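Local coordinates for heat shock protein, putative (Plasmodium falciparum, PDB 1Y6Z) that probably works as an ATP-dependent chaperone of the Hsp90 family, binding unfolded proteins, and is represented here by its middle domain, at residues B[134-139]-B[173-178]; B[127-132]-B[166-171]; B[5-10]-B[77-82]. One frame throughout, in Å; residues are numbered along the deposited sequence.

Contact 1: B[134-139]-B[173-178]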
ATOM      1  N   SER B 134       6.893   1.471  -1.232  1.00 24.01           N
ATOM      2  CA  SER B 134       6.881   0.543  -0.133  1.00 25.24           C
ATOM      3  C   SER B 134       8.200   0.620   0.664  1.00 23.11           C
ATOM      4  O   SER B 134       8.177   0.591   1.912  1.00 22.61           O
ATOM      5  CB  SER B 134       6.499  -0.886  -0.637  1.00 27.47           C
ATOM      6  OG  SER B 134       6.725  -1.865   0.374  1.00 34.37           O
ATOM      7  N   MET B 135       9.334   0.783  -0.055  1.00 21.93           N
ATOM      8  CA  MET B 135      10.647   1.014   0.547  1.00 19.76           C
ATOM      9  C   MET B 135      10.600   2.268   1.461  1.00 20.12           C
ATOM     10  O   MET B 135      11.079   2.202   2.587  1.00 19.86           O
ATOM     11  CB  MET B 135      11.770   1.159  -0.528  1.00 19.92           C
ATOM     12  CG  MET B 135      13.194   1.563   0.032  1.00 21.05           C
ATOM     13  SD  MET B 135      14.593   1.292  -1.129  1.00 14.19           S
ATOM     14  CE  MET B 135      13.832   2.021  -2.551  1.00 19.38           C
ATOM     15  N   MET B 136      10.095   3.395   0.946  0.50 20.69           N
ATOM     16  CA  MET B 136       9.959   4.652   1.744  0.50 20.13           C
ATOM     17  C   MET B 136       9.040   4.418   2.908  0.50 21.35           C
ATOM     18  O   MET B 136       9.343   4.785   4.057  0.50 20.47           O
ATOM     19  CB  MET B 136       9.404   5.822   0.892  0.50 20.10           C
ATOM     20  CG  MET B 136      10.372   6.398  -0.170  0.50 19.72           C
ATOM     21  SD  MET B 136       9.691   7.664  -1.270  0.50 18.31           S
ATOM     22  CE  MET B 136       8.499   6.704  -2.136  0.50 22.90           C
ATOM     23  N   LYS B 137       7.897   3.801   2.652  1.00 20.98           N
ATOM     24  CA  LYS B 137       6.962   3.582   3.805  1.00 22.92           C
ATOM     25  C   LYS B 137       7.551   2.730   4.894  1.00 23.77           C
ATOM     26  O   LYS B 137       7.280   2.940   6.081  1.00 23.12           O
ATOM     27  CB  LYS B 137       5.666   2.941   3.387  1.00 22.74           C
ATOM     28  CG  LYS B 137       4.692   3.871   2.749  1.00 26.91           C
ATOM     29  CD  LYS B 137       3.292   3.273   2.994  1.00 36.85           C
ATOM     30  CE  LYS B 137       3.137   1.928   2.303  1.00 39.14           C
ATOM     31  NZ  LYS B 137       3.537   0.781   3.189  1.00 47.69           N
ATOM     32  N   GLY B 138       8.363   1.758   4.492  1.00 24.81           N
ATOM     33  CA  GLY B 138       9.134   0.973   5.459  1.00 24.91           C
ATOM     34  C   GLY B 138      10.127   1.847   6.199  1.00 25.50           C
ATOM     35  O   GLY B 138      10.335   1.683   7.392  1.00 26.99           O
ATOM     36  N   LEU B 139      10.781   2.757   5.487  1.00 25.37           N
ATOM     37  CA  LEU B 139      11.762   3.604   6.129  1.00 26.47           C
ATOM     38  C   LEU B 139      11.072   4.526   7.136  1.00 27.45           C
ATOM     39  O   LEU B 139      11.577   4.716   8.226  1.00 29.36           O
ATOM     40  CB  LEU B 139      12.570   4.374   5.105  1.00 26.65           C
ATOM     41  CG  LEU B 139      13.871   5.082   5.533  1.00 26.84           C
ATOM     42  CD1 LEU B 139      14.952   4.083   5.984  1.00 30.95           C
ATOM     43  CD2 LEU B 139      14.364   5.911   4.382  1.00 27.76           C
ATOM     44  N   ALA B 173       1.531  11.591  -0.633  1.00 23.20           N
ATOM     45  CA  ALA B 173       1.016  12.640   0.266  1.00 25.02           C
ATOM     46  C   ALA B 173       1.099  12.210   1.734  1.00 24.30           C
ATOM     47  O   ALA B 173       1.402  13.028   2.622  1.00 25.13           O
ATOM     48  CB  ALA B 173      -0.452  12.990  -0.133  1.00 25.39           C
ATOM     49  N   SER B 174       0.870  10.924   1.983  1.00 23.60           N
ATOM     50  CA  SER B 174       0.941  10.361   3.325  1.00 23.74           C
ATOM     51  C   SER B 174       2.348  10.400   3.946  1.00 23.04           C
ATOM     52  O   SER B 174       2.498  10.214   5.176  1.00 24.83           O
ATOM     53  CB  SER B 174       0.354   8.928   3.325  1.00 21.82           C
ATOM     54  OG  SER B 174       1.223   7.983   2.785  1.00 28.49           O
ATOM     55  N   LEU B 175       3.371  10.672   3.123  1.00 23.90           N
ATOM     56  CA  LEU B 175       4.800  10.643   3.552  1.00 22.47           C
ATOM     57  C   LEU B 175       5.379  12.019   3.856  1.00 22.78           C
ATOM     58  O   LEU B 175       6.342  12.096   4.586  1.00 22.47           O
ATOM     59  CB  LEU B 175       5.725   9.972   2.484  1.00 21.76           C
ATOM     60  CG  LEU B 175       5.330   8.510   2.083  1.00 23.68           C
ATOM     61  CD1 LEU B 175       6.078   7.915   0.852  1.00 26.14           C
ATOM     62  CD2 LEU B 175       5.504   7.649   3.357  1.00 24.11           C
ATOM     63  N   VAL B 176       4.826  13.059   3.221  1.00 22.78           N
ATOM     64  CA  VAL B 176       5.398  14.424   3.261  1.00 23.37           C
ATOM     65  C   VAL B 176       5.104  15.007   4.684  1.00 23.96           C
ATOM     66  O   VAL B 176       4.147  14.571   5.323  1.00 22.28           O
ATOM     67  CB  VAL B 176       4.846  15.337   2.120  1.00 22.93           C
ATOM     68  CG1 VAL B 176       5.101  14.804   0.699  1.00 23.05           C
ATOM     69  CG2 VAL B 176       3.355  15.572   2.276  1.00 25.53           C
ATOM     70  N   GLU B 177       5.976  15.919   5.174  1.00 23.65           N
ATOM     71  CA  GLU B 177       5.857  16.506   6.509  1.00 25.79           C
ATOM     72  C   GLU B 177       6.074  18.021   6.460  1.00 26.02           C
ATOM     73  O   GLU B 177       6.851  18.521   5.615  1.00 25.04           O
ATOM     74  CB  GLU B 177       6.810  15.793   7.489  1.00 24.41           C
ATOM     75  CG  GLU B 177       6.456  14.318   7.735  1.00 25.13           C
ATOM     76  CD  GLU B 177       7.323  13.657   8.793  1.00 28.74           C
ATOM     77  OE1 GLU B 177       8.110  14.368   9.466  1.00 29.26           O
ATOM     78  OE2 GLU B 177       7.191  12.422   8.930  1.00 29.45           O
ATOM     79  N   PHE B 178       5.359  18.741   7.340  1.00 27.45           N
ATOM     80  CA  PHE B 178       5.406  20.216   7.399  1.00 28.58           C
ATOM     81  C   PHE B 178       5.375  20.644   8.836  1.00 28.65           C
ATOM     82  O   PHE B 178       4.807  19.961   9.698  1.00 27.93           O
ATOM     83  CB  PHE B 178       4.201  20.898   6.707  1.00 29.12           C
ATOM     84  CG  PHE B 178       3.994  20.459   5.305  1.00 30.14           C
ATOM     85  CD1 PHE B 178       3.181  19.368   5.013  1.00 29.26           C
ATOM     86  CD2 PHE B 178       4.644  21.102   4.258  1.00 31.67           C
ATOM     87  CE1 PHE B 178       2.996  18.932   3.720  1.00 29.16           C
ATOM     88  CE2 PHE B 178       4.455  20.679   2.925  1.00 33.31           C
ATOM     89  CZ  PHE B 178       3.628  19.579   2.659  1.00 30.34           C
TER
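L175 reaches helix 121-141 with both branches of its isobutyl group, CD1 meeting M136 and CD2 meeting K137, in the helical centre of the Hsp90 middle domain. It sits in the turn between helix 169-173 and the short strand 177-178, and packs on the long helix where the chain passes from one element to the other. At chi1 -57° CG of L175 lies anti to its own carbonyl carbon, and the two methyls fork over consecutive residues of the helix. M136 takes CD1 against the root of its side chain, with its CB 3.9 Å from L175 CD1. In the conformer given, one of two, the thioether bends at chi3 (-66°) and M136 CE also comes to 4.0 Å from L175 CD1. Both helix side chains cross L175 at about a right angle. F150 and L158 of helix 145-164 also pack on M136, and L158 touches L175 as well, making this a shared apolar junction of three segments. K137 contributes aliphatic carbon alone; its ammonium end leads away from L175, while its CG stands 3.9 Å from L175 CD2.

Contact 2: B[127-132]-B[166-171]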
ATOM      1  N   ARG B 127       6.137  -1.359 -11.502  1.00 27.70           N
ATOM      2  CA  ARG B 127       6.605  -2.245 -10.422  1.00 27.01           C
ATOM      3  C   ARG B 127       7.697  -1.496  -9.644  1.00 26.28           C
ATOM      4  O   ARG B 127       7.796  -1.583  -8.423  1.00 23.75           O
ATOM      5  CB  ARG B 127       7.275  -3.455 -11.044  1.00 28.35           C
ATOM      6  CG  ARG B 127       6.633  -4.885 -11.009  1.00 33.69           C
ATOM      7  CD  ARG B 127       5.182  -4.988 -11.250  1.00 37.92           C
ATOM      8  NE  ARG B 127       4.756  -6.308 -11.801  1.00 40.74           N
ATOM      9  CZ  ARG B 127       4.868  -7.501 -11.200  1.00 42.45           C
ATOM     10  NH1 ARG B 127       4.387  -8.602 -11.804  1.00 43.84           N
ATOM     11  NH2 ARG B 127       5.443  -7.630 -10.004  1.00 39.12           N
ATOM     12  N   ILE B 128       8.541  -0.798 -10.385  1.00 25.21           N
ATOM     13  CA  ILE B 128       9.563   0.028  -9.726  1.00 24.34           C
ATOM     14  C   ILE B 128       8.949   1.087  -8.813  1.00 23.38           C
ATOM     15  O   ILE B 128       9.414   1.294  -7.709  1.00 22.08           O
ATOM     16  CB  ILE B 128      10.505   0.645 -10.749  1.00 25.98           C
ATOM     17  CG1 ILE B 128      11.459  -0.437 -11.239  1.00 25.75           C
ATOM     18  CG2 ILE B 128      11.365   1.765 -10.109  1.00 26.56           C
ATOM     19  CD1 ILE B 128      12.452   0.048 -12.254  1.00 31.25           C
ATOM     20  N   VAL B 129       7.933   1.806  -9.280  1.00 23.40           N
ATOM     21  CA  VAL B 129       7.342   2.881  -8.481  1.00 23.61           C
ATOM     22  C   VAL B 129       6.708   2.307  -7.225  1.00 23.89           C
ATOM     23  O   VAL B 129       6.866   2.831  -6.114  1.00 21.91           O
ATOM     24  CB  VAL B 129       6.322   3.682  -9.318  1.00 24.32           C
ATOM     25  CG1 VAL B 129       5.601   4.750  -8.476  1.00 23.56           C
ATOM     26  CG2 VAL B 129       7.022   4.261 -10.512  1.00 22.55           C
ATOM     27  N   LEU B 130       5.958   1.228  -7.386  1.00 24.43           N
ATOM     28  CA  LEU B 130       5.411   0.571  -6.237  1.00 24.34           C
ATOM     29  C   LEU B 130       6.460   0.042  -5.208  1.00 23.14           C
ATOM     30  O   LEU B 130       6.239   0.213  -4.003  1.00 21.52           O
ATOM     31  CB  LEU B 130       4.337  -0.443  -6.647  1.00 26.27           C
ATOM     32  CG  LEU B 130       3.219   0.303  -7.456  1.00 29.55           C
ATOM     33  CD1 LEU B 130       2.047  -0.620  -7.915  1.00 33.15           C
ATOM     34  CD2 LEU B 130       2.646   1.646  -6.819  1.00 28.96           C
ATOM     35  N   LYS B 131       7.574  -0.553  -5.663  1.00 22.49           N
ATOM     36  CA  LYS B 131       8.615  -1.032  -4.743  1.00 22.27           C
ATOM     37  C   LYS B 131       9.256   0.186  -4.061  1.00 21.35           C
ATOM     38  O   LYS B 131       9.635   0.103  -2.893  1.00 21.21           O
ATOM     39  CB  LYS B 131       9.703  -1.861  -5.466  1.00 24.06           C
ATOM     40  CG  LYS B 131       9.234  -3.263  -5.824  1.00 24.16           C
ATOM     41  CD  LYS B 131       9.245  -4.156  -4.636  1.00 24.77           C
ATOM     42  CE  LYS B 131       8.781  -5.555  -5.055  1.00 33.38           C
ATOM     43  NZ  LYS B 131       8.513  -6.388  -3.872  1.00 27.70           N
ATOM     44  N   SER B 132       9.376   1.290  -4.803  1.00 20.65           N
ATOM     45  CA  SER B 132      10.025   2.517  -4.267  1.00 21.47           C
ATOM     46  C   SER B 132       9.143   3.122  -3.160  1.00 21.06           C
ATOM     47  O   SER B 132       9.634   3.486  -2.135  1.00 21.44           O
ATOM     48  CB  SER B 132      10.200   3.562  -5.388  1.00 20.35           C
ATOM     49  OG  SER B 132      11.105   3.074  -6.350  1.00 23.06           O
ATOM     50  N   LYS B 166      -0.218  11.708 -10.480  1.00 30.70           N
ATOM     51  CA  LYS B 166      -1.660  11.576 -10.245  1.00 31.16           C
ATOM     52  C   LYS B 166      -2.052  10.259  -9.554  1.00 29.54           C
ATOM     53  O   LYS B 166      -2.737  10.261  -8.517  1.00 29.41           O
ATOM     54  CB  LYS B 166      -2.430  11.753 -11.576  1.00 31.31           C
ATOM     55  CG  LYS B 166      -3.978  11.635 -11.423  1.00 33.74           C
ATOM     56  CD  LYS B 166      -4.504  12.447 -10.296  1.00 36.20           C
ATOM     57  CE  LYS B 166      -5.971  12.807 -10.452  1.00 42.17           C
ATOM     58  NZ  LYS B 166      -6.415  13.599  -9.258  1.00 43.14           N
ATOM     59  N   GLU B 167      -1.564   9.162 -10.112  1.00 30.68           N
ATOM     60  CA  GLU B 167      -1.970   7.812  -9.753  1.00 29.22           C
ATOM     61  C   GLU B 167      -1.500   7.447  -8.352  1.00 28.60           C
ATOM     62  O   GLU B 167      -2.172   6.708  -7.658  1.00 28.56           O
ATOM     63  CB  GLU B 167      -1.438   6.753 -10.753  1.00 29.32           C
ATOM     64  CG  GLU B 167      -1.910   6.841 -12.211  1.00 31.83           C
ATOM     65  CD  GLU B 167      -1.513   8.101 -12.953  1.00 33.20           C
ATOM     66  OE1 GLU B 167      -0.423   8.629 -12.671  1.00 28.90           O
ATOM     67  OE2 GLU B 167      -2.295   8.551 -13.845  1.00 29.69           O
ATOM     68  N   ASN B 168      -0.344   7.946  -7.942  1.00 27.99           N
ATOM     69  CA  ASN B 168       0.176   7.639  -6.609  1.00 27.21           C
ATOM     70  C   ASN B 168       0.079   8.759  -5.580  1.00 27.04           C
ATOM     71  O   ASN B 168       0.600   8.634  -4.497  1.00 24.80           O
ATOM     72  CB  ASN B 168       1.622   7.121  -6.714  1.00 28.03           C
ATOM     73  CG  ASN B 168       1.696   5.841  -7.530  1.00 27.24           C
ATOM     74  OD1 ASN B 168       1.104   4.839  -7.171  1.00 25.32           O
ATOM     75  ND2 ASN B 168       2.409   5.886  -8.628  1.00 26.52           N
ATOM     76  N   GLN B 169      -0.628   9.827  -5.948  1.00 27.15           N
ATOM     77  CA  GLN B 169      -0.678  11.060  -5.206  1.00 28.25           C
ATOM     78  C   GLN B 169      -0.990  10.823  -3.710  1.00 26.03           C
ATOM     79  O   GLN B 169      -0.290  11.336  -2.864  1.00 24.44           O
ATOM     80  CB  GLN B 169      -1.710  11.987  -5.899  1.00 29.61           C
ATOM     81  CG  GLN B 169      -3.139  11.788  -5.369  1.00 37.61           C
ATOM     82  CD  GLN B 169      -3.603  12.927  -4.468  1.00 43.59           C
ATOM     83  OE1 GLN B 169      -3.015  14.019  -4.486  1.00 47.73           O
ATOM     84  NE2 GLN B 169      -4.679  12.690  -3.700  1.00 44.85           N
ATOM     85  N   GLU B 170      -1.983   9.994  -3.364  1.00 25.37           N
ATOM     86  CA  GLU B 170      -2.352   9.861  -1.931  1.00 26.62           C
ATOM     87  C   GLU B 170      -1.293   9.172  -1.101  1.00 26.11           C
ATOM     88  O   GLU B 170      -0.978   9.591   0.035  1.00 23.97           O
ATOM     89  CB  GLU B 170      -3.686   9.092  -1.778  1.00 29.41           C
ATOM     90  CG  GLU B 170      -4.141   8.916  -0.301  1.00 29.68           C
ATOM     91  CD  GLU B 170      -5.456   8.124  -0.147  1.00 31.94           C
ATOM     92  OE1 GLU B 170      -6.413   8.452  -0.886  1.00 36.19           O
ATOM     93  OE2 GLU B 170      -5.510   7.218   0.733  1.00 36.68           O
ATOM     94  N   GLU B 171      -0.716   8.100  -1.660  1.00 23.87           N
ATOM     95  CA  GLU B 171       0.338   7.393  -0.951  1.00 24.39           C
ATOM     96  C   GLU B 171       1.565   8.289  -0.718  1.00 24.08           C
ATOM     97  O   GLU B 171       2.180   8.278   0.375  1.00 23.43           O
ATOM     98  CB  GLU B 171       0.754   6.152  -1.736  1.00 25.90           C
ATOM     99  CG  GLU B 171      -0.158   4.981  -1.541  1.00 28.54           C
ATOM    100  CD  GLU B 171       0.624   3.705  -1.783  1.00 35.91           C
ATOM    101  OE1 GLU B 171       0.824   3.424  -2.984  1.00 34.33           O
ATOM    102  OE2 GLU B 171       1.094   3.056  -0.787  1.00 36.24           O
TER
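The carboxamide of N168 faces two neighbouring residues of helix 121-141, its nitrogen turned to V129 and its oxygen to L130. The contact joins the long helix to the start of the short helix 169-173, within the helical part of the Hsp90 middle domain, and N168 occupies the N-cap position of that short helix, although its side chain makes no capping bond. Instead the side chain points toward the long helix. With chi1 at -61° its CG stands anti to the carbonyl carbon, and the amide group is carried out toward V129 and L130. V129 meets it obliquely: the methyl CG1, anti to the backbone N at chi1 175°, comes within 3.4 Å of N168 ND2, and the same V129 CG1 is 4.2 Å from N168 CG. L130 crosses N168 at about a right angle and presents one branch, its CD2 lying 3.6 Å from N168 OD1. Thus both polar atoms of one amide have methyls of successive residues beside them, but the methyl is not the sole neighbour of ND2, which is also hydrogen-bonded to a residue bordering the segments. I133, one turn further along the long helix, also touches N168, while P91 and L94 pack on V129. K131 and R127 form salt bridges with E141 and E195 of the second subunit. Since no hydrogen bond crosses between 127-132 and 166-171, the amide adds van der Waals contact but no directional polar link to V129 or L130.

Contact 3: B[5-10]-B[77-82]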
ATOM      1  N   PRO B   5      26.446 -11.551 -11.580  1.00 43.67           N
ATOM      2  CA  PRO B   5      26.223 -10.260 -10.947  1.00 42.19           C
ATOM      3  C   PRO B   5      25.325 -10.382  -9.711  1.00 40.71           C
ATOM      4  O   PRO B   5      24.458 -11.269  -9.670  1.00 39.91           O
ATOM      5  CB  PRO B   5      25.521  -9.466 -12.041  1.00 42.43           C
ATOM      6  CG  PRO B   5      24.744 -10.472 -12.798  1.00 42.89           C
ATOM      7  CD  PRO B   5      25.683 -11.669 -12.845  1.00 43.63           C
ATOM      8  N   ILE B   6      25.511  -9.473  -8.758  1.00 38.85           N
ATOM      9  CA  ILE B   6      24.790  -9.489  -7.472  1.00 37.99           C
ATOM     10  C   ILE B   6      23.268  -9.692  -7.643  1.00 37.68           C
ATOM     11  O   ILE B   6      22.693 -10.499  -6.928  1.00 37.22           O
ATOM     12  CB  ILE B   6      25.106  -8.240  -6.605  1.00 38.63           C
ATOM     13  CG1 ILE B   6      24.427  -8.318  -5.226  1.00 36.32           C
ATOM     14  CG2 ILE B   6      24.657  -6.979  -7.316  1.00 35.35           C
ATOM     15  CD1 ILE B   6      25.018  -7.352  -4.167  1.00 37.52           C
ATOM     16  N   TRP B   7      22.657  -9.004  -8.615  1.00 37.30           N
ATOM     17  CA  TRP B   7      21.195  -9.024  -8.826  1.00 39.45           C
ATOM     18  C   TRP B   7      20.593 -10.332  -9.287  1.00 40.48           C
ATOM     19  O   TRP B   7      19.355 -10.438  -9.383  1.00 40.74           O
ATOM     20  CB  TRP B   7      20.745  -7.918  -9.777  1.00 38.36           C
ATOM     21  CG  TRP B   7      21.312  -8.009 -11.196  1.00 38.83           C
ATOM     22  CD1 TRP B   7      20.795  -8.710 -12.261  1.00 38.18           C
ATOM     23  CD2 TRP B   7      22.446  -7.300 -11.700  1.00 37.84           C
ATOM     24  NE1 TRP B   7      21.568  -8.520 -13.376  1.00 36.93           N
ATOM     25  CE2 TRP B   7      22.579  -7.643 -13.069  1.00 37.90           C
ATOM     26  CE3 TRP B   7      23.376  -6.424 -11.128  1.00 37.55           C
ATOM     27  CZ2 TRP B   7      23.596  -7.135 -13.863  1.00 34.54           C
ATOM     28  CZ3 TRP B   7      24.394  -5.910 -11.924  1.00 34.65           C
ATOM     29  CH2 TRP B   7      24.494  -6.268 -13.272  1.00 38.37           C
ATOM     30  N   LYS B   8      21.478 -11.298  -9.559  1.00 41.80           N
ATOM     31  CA  LYS B   8      21.138 -12.643 -10.002  1.00 43.04           C
ATOM     32  C   LYS B   8      21.392 -13.687  -8.916  1.00 43.79           C
ATOM     33  O   LYS B   8      20.821 -14.782  -8.955  1.00 44.06           O
ATOM     34  CB  LYS B   8      21.934 -12.986 -11.257  1.00 43.11           C
ATOM     35  CG  LYS B   8      21.045 -13.255 -12.454  1.00 44.02           C
ATOM     36  CD  LYS B   8      20.534 -11.988 -13.110  1.00 47.51           C
ATOM     37  CE  LYS B   8      19.666 -12.346 -14.287  1.00 47.54           C
ATOM     38  NZ  LYS B   8      20.385 -13.380 -15.110  1.00 49.58           N
ATOM     39  N   GLN B   9      22.276 -13.344  -7.975  1.00 44.00           N
ATOM     40  CA  GLN B   9      22.437 -14.074  -6.739  1.00 44.58           C
ATOM     41  C   GLN B   9      21.149 -13.981  -5.878  1.00 44.51           C
ATOM     42  O   GLN B   9      20.391 -13.006  -5.954  1.00 44.52           O
ATOM     43  CB  GLN B   9      23.646 -13.520  -5.974  1.00 44.70           C
ATOM     44  CG  GLN B   9      24.908 -13.317  -6.846  1.00 45.45           C
ATOM     45  CD  GLN B   9      26.168 -13.030  -6.025  1.00 45.35           C
ATOM     46  OE1 GLN B   9      26.470 -13.734  -5.070  1.00 47.71           O
ATOM     47  NE2 GLN B   9      26.908 -11.986  -6.407  1.00 47.75           N
ATOM     48  N   ASP B  10      20.892 -14.994  -5.065  1.00 45.05           N
ATOM     49  CA  ASP B  10      19.713 -14.949  -4.177  1.00 44.96           C
ATOM     50  C   ASP B  10      20.019 -14.022  -3.008  1.00 43.56           C
ATOM     51  O   ASP B  10      21.053 -14.139  -2.383  1.00 43.40           O
ATOM     52  CB  ASP B  10      19.389 -16.334  -3.651  1.00 45.29           C
ATOM     53  CG  ASP B  10      20.499 -16.880  -2.781  1.00 48.07           C
ATOM     54  OD1 ASP B  10      21.682 -16.513  -3.051  1.00 51.23           O
ATOM     55  OD2 ASP B  10      20.195 -17.657  -1.826  1.00 49.88           O
ATOM     56  N   VAL B  77      20.324  -5.856 -20.189  1.00 42.26           N
ATOM     57  CA  VAL B  77      19.513  -6.884 -20.844  1.00 43.74           C
ATOM     58  C   VAL B  77      20.416  -8.111 -20.826  1.00 44.99           C
ATOM     59  O   VAL B  77      21.623  -8.001 -21.079  1.00 46.69           O
ATOM     60  CB  VAL B  77      19.066  -6.480 -22.288  1.00 43.76           C
ATOM     61  CG1 VAL B  77      18.198  -7.544 -22.920  1.00 43.27           C
ATOM     62  CG2 VAL B  77      18.267  -5.185 -22.254  1.00 44.61           C
ATOM     63  N   LYS B  78      19.850  -9.256 -20.464  1.00 46.10           N
ATOM     64  CA  LYS B  78      20.598 -10.516 -20.357  1.00 47.20           C
ATOM     65  C   LYS B  78      21.985 -10.319 -19.741  1.00 46.68           C
ATOM     66  O   LYS B  78      22.977 -10.923 -20.179  1.00 46.41           O
ATOM     67  CB  LYS B  78      20.695 -11.230 -21.724  1.00 47.80           C
ATOM     68  CG  LYS B  78      19.377 -11.366 -22.502  1.00 49.48           C
ATOM     69  CD  LYS B  78      19.605 -11.981 -23.893  1.00 49.16           C
ATOM     70  CE  LYS B  78      18.309 -12.537 -24.496  1.00 51.43           C
ATOM     71  NZ  LYS B  78      18.610 -13.616 -25.522  1.00 53.03           N
ATOM     72  N   ARG B  79      22.031  -9.471 -18.709  1.00 45.96           N
ATOM     73  CA  ARG B  79      23.254  -9.128 -17.942  1.00 44.80           C
ATOM     74  C   ARG B  79      24.283  -8.277 -18.685  1.00 43.68           C
ATOM     75  O   ARG B  79      25.358  -8.005 -18.170  1.00 43.14           O
ATOM     76  CB  ARG B  79      23.886 -10.367 -17.299  1.00 45.25           C
ATOM     77  CG  ARG B  79      22.860 -11.253 -16.617  1.00 48.30           C
ATOM     78  CD  ARG B  79      23.401 -12.611 -16.208  1.00 54.76           C
ATOM     79  NE  ARG B  79      24.780 -12.524 -15.740  1.00 57.59           N
ATOM     80  CZ  ARG B  79      25.821 -13.015 -16.400  1.00 60.56           C
ATOM     81  NH1 ARG B  79      27.048 -12.875 -15.905  1.00 61.82           N
ATOM     82  NH2 ARG B  79      25.636 -13.641 -17.559  1.00 62.44           N
ATOM     83  N   VAL B  80      23.948  -7.792 -19.876  1.00 43.47           N
ATOM     84  CA  VAL B  80      24.840  -6.799 -20.476  1.00 42.73           C
ATOM     85  C   VAL B  80      24.313  -5.402 -20.247  1.00 41.75           C
ATOM     86  O   VAL B  80      23.137  -5.126 -20.473  1.00 41.58           O
ATOM     87  CB  VAL B  80      25.196  -7.032 -22.009  1.00 42.74           C
ATOM     88  CG1 VAL B  80      25.627  -8.471 -22.259  1.00 43.34           C
ATOM     89  CG2 VAL B  80      24.073  -6.653 -22.878  1.00 42.19           C
ATOM     90  N   PHE B  81      25.212  -4.533 -19.819  1.00 41.16           N
ATOM     91  CA  PHE B  81      24.902  -3.140 -19.626  1.00 41.64           C
ATOM     92  C   PHE B  81      24.531  -2.463 -20.941  1.00 42.50           C
ATOM     93  O   PHE B  81      25.273  -2.561 -21.940  1.00 42.22           O
ATOM     94  CB  PHE B  81      26.077  -2.420 -18.982  1.00 41.35           C
ATOM     95  CG  PHE B  81      25.842  -0.944 -18.786  1.00 43.18           C
ATOM     96  CD1 PHE B  81      24.778  -0.491 -17.978  1.00 41.02           C
ATOM     97  CD2 PHE B  81      26.677   0.002 -19.414  1.00 40.39           C
ATOM     98  CE1 PHE B  81      24.554   0.866 -17.805  1.00 38.90           C
ATOM     99  CE2 PHE B  81      26.470   1.350 -19.228  1.00 42.44           C
ATOM    100  CZ  PHE B  81      25.408   1.799 -18.422  1.00 40.90           C
ATOM    101  N   ILE B  82      23.375  -1.799 -20.940  1.00 42.14           N
ATOM    102  CA  ILE B  82      22.888  -1.060 -22.098  1.00 42.92           C
ATOM    103  C   ILE B  82      23.173   0.436 -21.992  1.00 43.56           C
ATOM    104  O   ILE B  82      23.901   1.006 -22.816  1.00 42.47           O
ATOM    105  CB  ILE B  82      21.402  -1.316 -22.352  1.00 42.85           C
ATOM    106  CG1 ILE B  82      21.128  -2.825 -22.443  1.00 43.55           C
ATOM    107  CG2 ILE B  82      20.925  -0.571 -23.612  1.00 45.37           C
ATOM    108  CD1 ILE B  82      20.252  -3.200 -23.565  1.00 47.26           C
TER
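R79, bent at chi3 (37°), overlaps the CG-CD side of the P5 pyrrolidine ring, crossing it at about a right angle, with R79 NE 3.2 Å from P5 CD. The ring carbons come to the edge of the guanidinium, near its plane, and P5 CD also lies 3.6 Å from R79 NH1. No partner is found in the model for R79 NE, which P5 helps to bury. The arginine stands on the type I' turn from V77 to V80 that closes the beta hairpin of strands 73-77 and 80-83, at one margin of the five-stranded mixed sheet of the Hsp90 middle domain; P5 precedes a short 3-10 segment, 6-8, near the chain start. W7 of that segment is covered on one face by P5 CB, 3.4 Å above the indole plane and offset toward the rim, while R79 CG approaches W7 NE1 obliquely at 4.4 Å. D102 of strand 98-103 ties both sides together, accepting from W7 NE1 through OD1 and from the backbone N of R79 through OD2. K8 comes obliquely alongside the arginine, its NZ 3.3 Å from R79 CD. Like charges thus approach, K8 NZ being 4.5 Å from R79 NE.

Overall arrangement
Contact 3 comes first along the chain and closes before the other two open; contacts 1 and 2 then interleave, their segments alternating. Those two share helix 121-141, their centres are 11 Å apart, and K137 CE of contact 1 touches E171 OE2 of contact 2 at 3.9 Å. Together they join helix 169-173 and the turn after it to consecutive parts of the long helix, with helix 145-164 between them in the chain. Contact 3 lies apart, its centre about 29 Å from that of contact 1 and 25 Å from that of contact 2, at the margin of the five-stranded sheet. The set therefore spans the sheet-bearing part of this Hsp90 middle domain and its helical centre.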